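Local structure of extracellular solute-binding protein, family 1 (Bifidobacterium longum subsp. infantis, 6FTH) at residues A[312-316]-A[434-438]; A[144-148]-A[422-428]. The protein probably captures human milk oligosaccharides outside the cell, as the solute-binding component of an ABC transporter for sugar uptake. All blocks are in the same frame, centred on the assembly; numbering follows the deposited sequence.

Contacts 1 and 2 anchor two successive helices of one chain, 423-432 in contact 2 and 436-439 in contact 1. Their other halves are also close in the topology. Loop 144-148 precedes strand 154-158, and strand 154-158 lies beside edge strand 311-313, where segment 312-316 begins. The contact centres are about 17 Å apart. Both contacts are partly buried, and contact 2 lies nearer the centre of the chain. Contact 1 is uncharged, with prolines, a tyrosine ring and a glutamine amide set against backbone groups. Contact 2 uses a tyrosine and a carboxylate at a helix start, with water bridging polar groups.

Contact 1. Residues A[312-316]-A[434-438]; sequences IPIPV and PYEEQ
Tyr435 lays its ring along residues 313-316. Val316 N is at the ring edge, near its plane. Ile314 O, Pro315 CA and Pro313 CB all approach obliquely. Trp329, outside the two segments, stacks with the same ring. The Gln438 amide is the second flat group. Its O and N both turn to the backbone of Val316, and Pro315 CB packs 3.6 Å from Gln438 CD. Val316 N donates to Gln438 OE1 at 2.9 Å, tilted 17° from the carbonyl plane. Gln438 NE2 donates back to Val316 O, also at 2.9 Å. This second bond lies in the amide plane and meets a lone pair of Val316 O. Beyond CG the glutamine chain is extended (chi2 178°), which carries the amide out to Val316. The two bonds fix which way the amide is flipped. A leucine here would probably leave Val316 N and O without these partners. Tyr435 OH donates a weak hydrogen bond to Ile314 O at 2.7 Å and accepts its stronger one from Met155 N. Pro313 CG and Pro434 CG touch at 3.9 Å, their rings crossing obliquely. Pro315 CG rests on Pro434 O. The contact ties Pro434, Tyr435 and helix 436-439 to edge strand 311-313 of a mixed sheet, within the alpha/beta fold of a type 2 periplasmic binding protein.

Contact 2. Residues A[144-148]-A[422-428]; sequences RGKSY and DVDGDNL
Tyr148 meets Asp422, the N-cap of helix 423-432, so this contact is built on a helix-capping site. Among the direct hydrogen bonds, Tyr148 OH donates to Asp422 OD2 at 2.7 Å. It arrives on the syn side, 15° out of the carboxylate plane. The other oxygen, Asp422 OD1, takes the capping bond from Gly425 N at 3.1 Å, from above the carboxylate plane. With CG anti to the backbone N (chi1 172°), the carboxylate reaches both donors. The tyrosine bond and the helix start would probably favour the charged form of Asp422. Apolar contact continues along the helix. Leu428 CD2 touches Tyr148 CD1 at 3.7 Å, coming obliquely to the ring. Gly425, having no side chain, lets the ring come close, its CA 3.5 Å from Tyr148 CZ. Arg144 belongs to the same loop as Tyr148. Its CD lies over the centre of the tyrosine ring, on one face. Helix 363-371 adds Phe370, which touches Arg144, Tyr148 and Asp422. The charged pair is loose: Arg144 NH1 is 4.4 Å from Asp424 OD2, beyond a salt bridge. Both groups have firmer partners, Arg144 NE at Ala334 O and Asp424 OD1 at Trp298 NE1. Two waters complete the contact. One hydrogen-bonds with Ser147 OG and donates to Asp426 OD1. The other lies at the edge of the Arg144 guanidinium, accepts from NH1 and donates to Asp424 OD2 at 2.9 Å.

Contact 1. Residues A[312-316]-A[434-438]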
loop_
_atom_site.group_PDB
_atom_site.type_symbol
_atom_site.label_atom_id
_atom_site.label_comp_id
_atom_site.label_asym_id
_atom_site.label_seq_id
_atom_site.Cartn_x
_atom_site.Cartn_y
_atom_site.Cartn_z
ATOM N N ILE A 312 19.939 3.845 -5.971
ATOM C CA ILE A 312 19.001 3.997 -7.076
ATOM C C ILE A 312 17.985 2.863 -7.060
ATOM O O ILE A 312 18.272 1.755 -6.561
ATOM C CB ILE A 312 19.711 4.039 -8.436
ATOM C CG1 ILE A 312 20.382 2.693 -8.750
ATOM C CG2 ILE A 312 20.738 5.186 -8.444
ATOM C CD1 ILE A 312 20.999 2.594 -10.140
ATOM N N PRO A 313 16.796 3.085 -7.618
ATOM C CA PRO A 313 15.862 1.981 -7.845
ATOM C C PRO A 313 16.284 1.287 -9.122
ATOM O O PRO A 313 16.603 1.944 -10.118
ATOM C CB PRO A 313 14.516 2.698 -8.049
ATOM C CG PRO A 313 14.825 4.220 -8.012
ATOM C CD PRO A 313 16.300 4.341 -8.192
ATOM N N ILE A 314 16.284 -0.041 -9.094
ATOM C CA ILE A 314 16.583 -0.806 -10.303
ATOM C C ILE A 314 15.437 -1.708 -10.730
ATOM O O ILE A 314 14.706 -2.252 -9.886
ATOM C CB ILE A 314 17.844 -1.669 -10.161
ATOM C CG1 ILE A 314 17.725 -2.619 -8.975
ATOM C CG2 ILE A 314 19.071 -0.773 -10.086
ATOM C CD1 ILE A 314 18.806 -3.695 -8.949
ATOM N N PRO A 315 15.297 -1.943 -12.028
ATOM C CA PRO A 315 14.405 -3.016 -12.470
ATOM C C PRO A 315 14.817 -4.324 -11.801
ATOM O O PRO A 315 16.000 -4.563 -11.526
ATOM C CB PRO A 315 14.653 -3.069 -13.975
ATOM C CG PRO A 315 15.191 -1.664 -14.325
ATOM C CD PRO A 315 16.003 -1.300 -13.158
ATOM N N VAL A 316 13.850 -5.197 -11.550
ATOM C CA VAL A 316 14.206 -6.429 -10.839
ATOM C C VAL A 316 15.005 -7.340 -11.766
ATOM O O VAL A 316 14.670 -7.455 -12.952
ATOM C CB VAL A 316 12.956 -7.136 -10.306
ATOM C CG1 VAL A 316 12.129 -7.819 -11.431
ATOM C CG2 VAL A 316 13.329 -8.157 -9.205
ATOM N N PRO A 434 12.071 3.988 -12.990
ATOM C CA PRO A 434 12.790 2.835 -13.551
ATOM C C PRO A 434 11.906 1.611 -13.791
ATOM O O PRO A 434 12.385 0.661 -14.424
ATOM C CB PRO A 434 13.875 2.542 -12.496
ATOM C CG PRO A 434 14.060 3.824 -11.774
ATOM C CD PRO A 434 12.666 4.415 -11.716
ATOM N N TYR A 435 10.667 1.593 -13.283
ATOM C CA TYR A 435 9.778 0.439 -13.396
ATOM C C TYR A 435 8.741 0.571 -14.499
ATOM O O TYR A 435 7.971 -0.371 -14.709
ATOM C CB TYR A 435 9.083 0.179 -12.052
ATOM C CG TYR A 435 10.108 -0.116 -11.011
ATOM C CD1 TYR A 435 10.746 -1.345 -10.953
ATOM C CD2 TYR A 435 10.490 0.865 -10.122
ATOM C CE1 TYR A 435 11.745 -1.590 -10.034
ATOM C CE2 TYR A 435 11.480 0.623 -9.193
ATOM C CZ TYR A 435 12.090 -0.602 -9.138
ATOM O OH TYR A 435 13.097 -0.858 -8.224
ATOM N N GLU A 436 8.722 1.681 -15.245
ATOM C CA GLU A 436 7.754 1.806 -16.330
ATOM C C GLU A 436 7.942 0.727 -17.383
ATOM O O GLU A 436 6.961 0.169 -17.885
ATOM C CB GLU A 436 7.814 3.194 -16.968
ATOM C CG GLU A 436 6.921 4.176 -16.275
ATOM C CD GLU A 436 6.547 5.383 -17.144
ATOM O OE1 GLU A 436 7.194 6.434 -16.986
ATOM O OE2 GLU A 436 5.596 5.270 -17.960
ATOM N N GLU A 437 9.184 0.387 -17.702
ATOM C CA GLU A 437 9.420 -0.662 -18.680
ATOM C C GLU A 437 8.897 -2.005 -18.190
ATOM O O GLU A 437 8.137 -2.674 -18.900
ATOM C CB GLU A 437 10.903 -0.731 -19.054
ATOM C CG GLU A 437 11.227 -1.859 -20.014
ATOM C CD GLU A 437 10.597 -1.711 -21.376
ATOM O OE1 GLU A 437 10.488 -0.575 -21.874
ATOM O OE2 GLU A 437 10.232 -2.742 -21.980
ATOM N N GLN A 438 9.291 -2.441 -16.984
ATOM C CA GLN A 438 8.847 -3.766 -16.547
ATOM C C GLN A 438 7.341 -3.805 -16.317
ATOM O O GLN A 438 6.688 -4.806 -16.621
ATOM C CB GLN A 438 9.603 -4.225 -15.301
ATOM C CG GLN A 438 10.964 -4.761 -15.638
ATOM C CD GLN A 438 11.768 -5.192 -14.437
ATOM O OE1 GLN A 438 11.525 -4.747 -13.303
ATOM N NE2 GLN A 438 12.734 -6.069 -14.674
#

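Contact 2. Residues A[144-148]-A[422-428]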
loop_
_atom_site.group_PDB
_atom_site.type_symbol
_atom_site.label_atom_id
_atom_site.label_comp_id
_atom_site.label_asym_id
_atom_site.label_seq_id
_atom_site.Cartn_x
_atom_site.Cartn_y
_atom_site.Cartn_z
ATOM N N ARG A 144 -4.894 10.495 -3.472
ATOM C CA ARG A 144 -3.842 11.478 -3.243
ATOM C C ARG A 144 -3.144 11.906 -4.523
ATOM O O ARG A 144 -2.136 12.624 -4.467
ATOM C CB ARG A 144 -2.828 11.020 -2.178
ATOM C CG ARG A 144 -2.228 9.647 -2.361
ATOM C CD ARG A 144 -1.093 9.406 -1.347
ATOM N NE ARG A 144 -0.753 7.997 -1.274
ATOM C CZ ARG A 144 0.121 7.482 -0.421
ATOM N NH1 ARG A 144 0.797 8.275 0.398
ATOM N NH2 ARG A 144 0.323 6.168 -0.390
ATOM N N GLY A 145 -3.655 11.487 -5.677
ATOM C CA GLY A 145 -3.284 12.130 -6.921
ATOM C C GLY A 145 -2.261 11.366 -7.732
ATOM O O GLY A 145 -1.682 10.366 -7.310
ATOM N N LYS A 146 -2.006 11.928 -8.910
ATOM C CA LYS A 146 -1.273 11.205 -9.950
ATOM C C LYS A 146 0.197 10.952 -9.616
ATOM O O LYS A 146 0.809 10.076 -10.224
ATOM C CB LYS A 146 -1.422 11.929 -11.278
ATOM C CG LYS A 146 -0.800 13.328 -11.317
ATOM C CD LYS A 146 -1.063 14.040 -12.653
ATOM C CE LYS A 146 -0.387 15.386 -12.763
ATOM N NZ LYS A 146 -0.941 16.437 -11.898
ATOM N N SER A 147 0.806 11.680 -8.683
ATOM C CA SER A 147 2.167 11.301 -8.317
ATOM C C SER A 147 2.240 9.962 -7.623
ATOM O O SER A 147 3.340 9.406 -7.493
ATOM C CB SER A 147 2.824 12.350 -7.418
ATOM O OG SER A 147 3.189 13.488 -8.187
ATOM N N TYR A 148 1.105 9.443 -7.147
ATOM C CA TYR A 148 1.026 8.201 -6.396
ATOM C C TYR A 148 0.377 7.067 -7.183
ATOM O O TYR A 148 0.029 6.035 -6.599
ATOM C CB TYR A 148 0.298 8.445 -5.078
ATOM C CG TYR A 148 0.926 9.482 -4.180
ATOM C CD1 TYR A 148 1.860 9.113 -3.225
ATOM C CD2 TYR A 148 0.530 10.814 -4.245
ATOM C CE1 TYR A 148 2.413 10.045 -2.358
ATOM C CE2 TYR A 148 1.072 11.746 -3.406
ATOM C CZ TYR A 148 2.021 11.345 -2.458
ATOM O OH TYR A 148 2.576 12.246 -1.580
ATOM N N ASP A 422 5.414 18.624 -2.397
ATOM C CA ASP A 422 4.990 17.374 -1.762
ATOM C C ASP A 422 6.161 16.441 -1.974
ATOM O O ASP A 422 6.249 15.721 -2.975
ATOM C CB ASP A 422 3.721 16.800 -2.374
ATOM C CG ASP A 422 3.405 15.432 -1.845
ATOM O OD1 ASP A 422 4.079 14.970 -0.893
ATOM O OD2 ASP A 422 2.434 14.815 -2.353
ATOM N N VAL A 423 7.108 16.492 -1.047
ATOM C CA VAL A 423 8.384 15.804 -1.239
ATOM C C VAL A 423 8.191 14.289 -1.284
ATOM O O VAL A 423 8.888 13.580 -2.035
ATOM C CB VAL A 423 9.348 16.244 -0.122
ATOM C CG1 VAL A 423 10.597 15.421 -0.097
ATOM C CG2 VAL A 423 9.690 17.734 -0.301
ATOM N N ASP A 424 7.265 13.767 -0.479
ATOM C CA ASP A 424 7.009 12.327 -0.520
ATOM C C ASP A 424 6.496 11.912 -1.900
ATOM O O ASP A 424 6.969 10.927 -2.478
ATOM C CB ASP A 424 6.047 11.916 0.593
ATOM C CG ASP A 424 5.996 10.391 0.786
ATOM O OD1 ASP A 424 7.078 9.758 0.730
ATOM O OD2 ASP A 424 4.891 9.836 0.983
ATOM N N GLY A 425 5.542 12.659 -2.455
ATOM C CA GLY A 425 5.063 12.351 -3.794
ATOM C C GLY A 425 6.143 12.473 -4.857
ATOM O O GLY A 425 6.247 11.633 -5.761
ATOM N N ASP A 426 6.968 13.526 -4.771
ATOM C CA ASP A 426 8.064 13.689 -5.723
ATOM C C ASP A 426 9.012 12.498 -5.636
ATOM O O ASP A 426 9.469 11.977 -6.669
ATOM C CB ASP A 426 8.850 14.969 -5.415
ATOM C CG ASP A 426 8.054 16.242 -5.635
ATOM O OD1 ASP A 426 6.961 16.244 -6.267
ATOM O OD2 ASP A 426 8.585 17.281 -5.156
ATOM N N ASN A 427 9.332 12.071 -4.411
ATOM C CA ASN A 427 10.235 10.950 -4.204
ATOM C C ASN A 427 9.649 9.671 -4.782
ATOM O O ASN A 427 10.351 8.916 -5.455
ATOM C CB ASN A 427 10.504 10.767 -2.718
ATOM C CG ASN A 427 11.424 11.855 -2.138
ATOM O OD1 ASN A 427 12.127 12.551 -2.859
ATOM N ND2 ASN A 427 11.427 11.957 -0.841
ATOM N N LEU A 428 8.356 9.436 -4.565
ATOM C CA LEU A 428 7.739 8.226 -5.104
ATOM C C LEU A 428 7.704 8.253 -6.629
ATOM O O LEU A 428 8.017 7.249 -7.290
ATOM C CB LEU A 428 6.331 8.053 -4.533
ATOM C CG LEU A 428 5.702 6.745 -5.017
ATOM C CD1 LEU A 428 6.377 5.567 -4.393
ATOM C CD2 LEU A 428 4.201 6.735 -4.722
HETATM O O HOH W 1 3.303 7.828 2.247
HETATM O O HOH W 2 4.355 14.914 -6.363
#